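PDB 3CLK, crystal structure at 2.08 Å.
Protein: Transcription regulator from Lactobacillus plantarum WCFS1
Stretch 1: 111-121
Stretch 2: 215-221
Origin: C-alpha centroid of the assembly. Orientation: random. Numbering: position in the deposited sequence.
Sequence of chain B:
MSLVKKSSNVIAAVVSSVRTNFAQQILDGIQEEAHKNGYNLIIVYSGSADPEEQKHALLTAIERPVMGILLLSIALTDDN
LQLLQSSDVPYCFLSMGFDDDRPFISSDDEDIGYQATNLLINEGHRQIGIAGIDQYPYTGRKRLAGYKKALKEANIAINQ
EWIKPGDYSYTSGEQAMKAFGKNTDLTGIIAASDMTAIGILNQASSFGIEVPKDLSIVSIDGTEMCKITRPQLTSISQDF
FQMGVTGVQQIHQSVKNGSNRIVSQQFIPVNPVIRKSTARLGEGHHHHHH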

# COMPACT_ATOMS: atom_id res chain seq x y z
N ASP B 111 -23.47 0.83 8.81
CA ASP B 111 -23.10 0.18 10.06
C ASP B 111 -21.65 0.47 10.43
O ASP B 111 -21.29 0.45 11.60
N ILE B 112 -20.81 0.75 9.43
CA ILE B 112 -19.42 1.09 9.73
C ILE B 112 -19.41 2.40 10.50
O ILE B 112 -18.79 2.50 11.56
N GLY B 113 -20.12 3.40 9.97
CA GLY B 113 -20.18 4.69 10.62
C GLY B 113 -20.84 4.60 11.99
O GLY B 113 -20.45 5.29 12.94
N TYR B 114 -21.83 3.72 12.07
CA TYR B 114 -22.58 3.47 13.30
C TYR B 114 -21.69 2.86 14.37
O TYR B 114 -21.65 3.34 15.49
N GLN B 115 -20.97 1.79 14.02
CA GLN B 115 -20.08 1.14 14.98
C GLN B 115 -18.89 2.00 15.40
O GLN B 115 -18.51 2.03 16.57
N ALA B 116 -18.30 2.71 14.44
CA ALA B 116 -17.15 3.57 14.73
C ALA B 116 -17.53 4.63 15.76
O ALA B 116 -16.80 4.89 16.73
N THR B 117 -18.69 5.24 15.55
CA THR B 117 -19.18 6.29 16.42
C THR B 117 -19.58 5.77 17.80
O THR B 117 -19.24 6.38 18.82
N ASN B 118 -20.30 4.66 17.84
CA ASN B 118 -20.72 4.09 19.12
C ASN B 118 -19.52 3.65 19.94
O ASN B 118 -19.56 3.68 21.17
N LEU B 119 -18.44 3.24 19.27
CA LEU B 119 -17.24 2.82 19.97
C LEU B 119 -16.76 3.97 20.87
O LEU B 119 -16.37 3.75 22.02
N LEU B 120 -16.80 5.19 20.35
CA LEU B 120 -16.38 6.36 21.12
C LEU B 120 -17.45 6.72 22.15
O LEU B 120 -17.14 7.04 23.30
N ILE B 121 -18.72 6.67 21.74
CA ILE B 121 -19.82 6.99 22.65
C ILE B 121 -19.78 6.08 23.87
O ILE B 121 -19.96 6.53 25.00
N LEU B 215 -7.38 13.22 23.00
CA LEU B 215 -8.08 13.01 21.74
C LEU B 215 -8.06 11.53 21.33
O LEU B 215 -6.99 10.93 21.21
N SER B 216 -9.24 10.96 21.13
CA SER B 216 -9.34 9.57 20.70
C SER B 216 -9.57 9.57 19.19
O SER B 216 -10.26 10.45 18.67
N ILE B 217 -9.00 8.59 18.50
CA ILE B 217 -9.17 8.47 17.06
C ILE B 217 -9.55 7.04 16.70
O ILE B 217 -8.90 6.10 17.16
N VAL B 218 -10.59 6.89 15.89
CA VAL B 218 -11.04 5.58 15.42
C VAL B 218 -10.91 5.57 13.90
O VAL B 218 -11.50 6.42 13.20
N SER B 219 -10.15 4.62 13.37
CA SER B 219 -9.94 4.53 11.94
C SER B 219 -10.88 3.53 11.28
O SER B 219 -11.31 2.56 11.91
N ILE B 220 -11.23 3.78 10.03
CA ILE B 220 -12.09 2.86 9.28
C ILE B 220 -11.19 2.18 8.27
O ILE B 220 -10.41 2.84 7.58
N ASP B 221 -11.30 0.85 8.21
CA ASP B 221 -10.56 -0.04 7.31
C ASP B 221 -9.74 -1.07 8.09
O ASP B 221 -9.94 -2.27 7.93

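Residues 111-121 are helical, and their axis passes 9.0 Å from that of strand 216-219 at 158° between N-to-C directions, so the two elements run nearly antiparallel. The backbone register agrees: Ala116 CA lies 6.5 Å from Val218 CA, and Leu120 CA lies 7.7 Å from Ser216 CA, so advancing along the helix means stepping back along the strand. Together the stretches bury 324 Å² against each other, and no hydrogen bond crosses between them; the contact rests on side-chain packing.

Asp111 is out of reach of the strand. Its side chain (chi1 t) instead accepts a hydrogen bond from one turn later, Gln115 NE2 to Asp111 OD2 at 2.6 Å, with an N-H...acceptor angle of 146°. Ile112 is the first residue whose CA-to-CB bond points toward the other stretch. With chi1 m and chi2 t, it brings its CG2 to 3.6 Å from CG2 of Ile220, which is also m, t and lies where the chain turns a corner. Gly113 has no side chain to offer, and Tyr114 (chi1 t) is out of reach of stretch 2, its hydroxyl hydrogen-bonded elsewhere in the structure. Gln115, at m, t, is likewise out of reach.

Ala116 returns to the interface, one turn after Ile112. Its short side chain accompanies the closer of the two register spacings, and Ala116 CB sits 4.1 Å from Val218 CG1. Thr117 (chi1 m) points away; its OG1 lies 2.7 Å from Gly113 O in an intrahelical hydrogen bond, although a close approach elsewhere in the model makes the OG1 position less certain. Asn118 (chi1 m) is also out of reach.

Leu119 and Leu120 both point toward the strand but use different rotamers. Leu119, at t, t, makes the lighter contact, with 17 Å² of it covered by the strand stretch and its CD2 4.1 Å from Val218 CG2. Leu120, at m, t, has 55 Å² covered; its CD2 lies 3.6 Å from Val218 CG2 and 3.7 Å from Ser216 CB. The latter approach is to the serine's carbon, while Ser216 OG (chi1 m) is hydrogen-bonded elsewhere in the structure. Ile121, at m, t, ends the stretch beyond reach of the strand.

Val218 (chi1 t) is thus the center of the packing, with 88 Å² covered and contacts to Ala116, Leu119 and Leu120. The strand's alternation explains the pattern: Ser216 and Val218 point toward the helix, whereas Ile217 and Ser219 point away.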

# COMPACT_ATOMS: atom_id res chain seq x y z
CB ASP B 111 -23.34 -1.33 9.99
CG ASP B 111 -23.32 -1.99 11.36
OD1 ASP B 111 -24.01 -1.50 12.27
OD2 ASP B 111 -22.62 -3.01 11.53
CB ILE B 112 -18.56 1.25 8.45
CG1 ILE B 112 -18.25 -0.12 7.85
CG2 ILE B 112 -17.26 2.02 8.78
CD1 ILE B 112 -17.31 -0.09 6.66
CB TYR B 114 -23.75 2.53 13.00
CG TYR B 114 -24.71 2.32 14.15
CD1 TYR B 114 -25.54 3.35 14.59
CD2 TYR B 114 -24.83 1.07 14.75
CE1 TYR B 114 -26.48 3.14 15.61
CE2 TYR B 114 -25.76 0.85 15.77
CZ TYR B 114 -26.58 1.88 16.19
OH TYR B 114 -27.51 1.63 17.18
CB GLN B 115 -19.58 -0.19 14.41
CG GLN B 115 -20.62 -1.30 14.47
CD GLN B 115 -20.05 -2.65 14.12
OE1 GLN B 115 -19.02 -3.07 14.64
NE2 GLN B 115 -20.73 -3.36 13.23
CB ALA B 116 -16.67 4.25 13.44
CB THR B 117 -20.36 7.02 15.77
OG1 THR B 117 -19.98 7.44 14.45
CG2 THR B 117 -20.75 8.24 16.58
CB ASN B 118 -21.67 2.91 18.91
CG ASN B 118 -23.10 3.35 18.71
OD1 ASN B 118 -23.94 2.59 18.22
ND2 ASN B 118 -23.40 4.59 19.10
CB LEU B 119 -16.15 2.42 18.97
CG LEU B 119 -14.91 1.68 19.50
CD1 LEU B 119 -14.16 1.02 18.36
CD2 LEU B 119 -14.01 2.66 20.25
CB LEU B 120 -16.10 7.55 20.19
CG LEU B 120 -14.90 7.42 19.24
CD1 LEU B 120 -14.86 8.58 18.25
CD2 LEU B 120 -13.62 7.38 20.05
CB ILE B 121 -21.19 6.84 21.95
CG1 ILE B 121 -21.38 7.95 20.91
CG2 ILE B 121 -22.31 6.93 22.99
CD1 ILE B 121 -22.57 7.73 19.97
CB LEU B 215 -7.45 13.86 20.62
CG LEU B 215 -8.08 13.66 19.24
CD1 LEU B 215 -9.55 14.08 19.27
CD2 LEU B 215 -7.32 14.47 18.20
CB SER B 216 -10.53 8.86 21.37
OG SER B 216 -10.25 8.51 22.72
CB ILE B 217 -7.87 8.81 16.29
CG1 ILE B 217 -7.48 10.27 16.52
CG2 ILE B 217 -8.07 8.52 14.80
CD1 ILE B 217 -6.15 10.65 15.89
CB VAL B 218 -12.52 5.30 15.79
CG1 VAL B 218 -12.97 4.00 15.15
CG2 VAL B 218 -12.67 5.22 17.32
CB SER B 219 -8.48 4.12 11.68
OG SER B 219 -8.20 4.06 10.29
CB ILE B 220 -13.22 3.60 8.53
CG1 ILE B 220 -14.23 4.16 9.53
CG2 ILE B 220 -13.96 2.63 7.60
CD1 ILE B 220 -15.24 5.11 8.89
CB ASP B 221 -9.65 0.72 6.32
CG ASP B 221 -10.45 1.36 5.18
OD1 ASP B 221 -11.56 0.89 4.87
OD2 ASP B 221 -9.95 2.33 4.58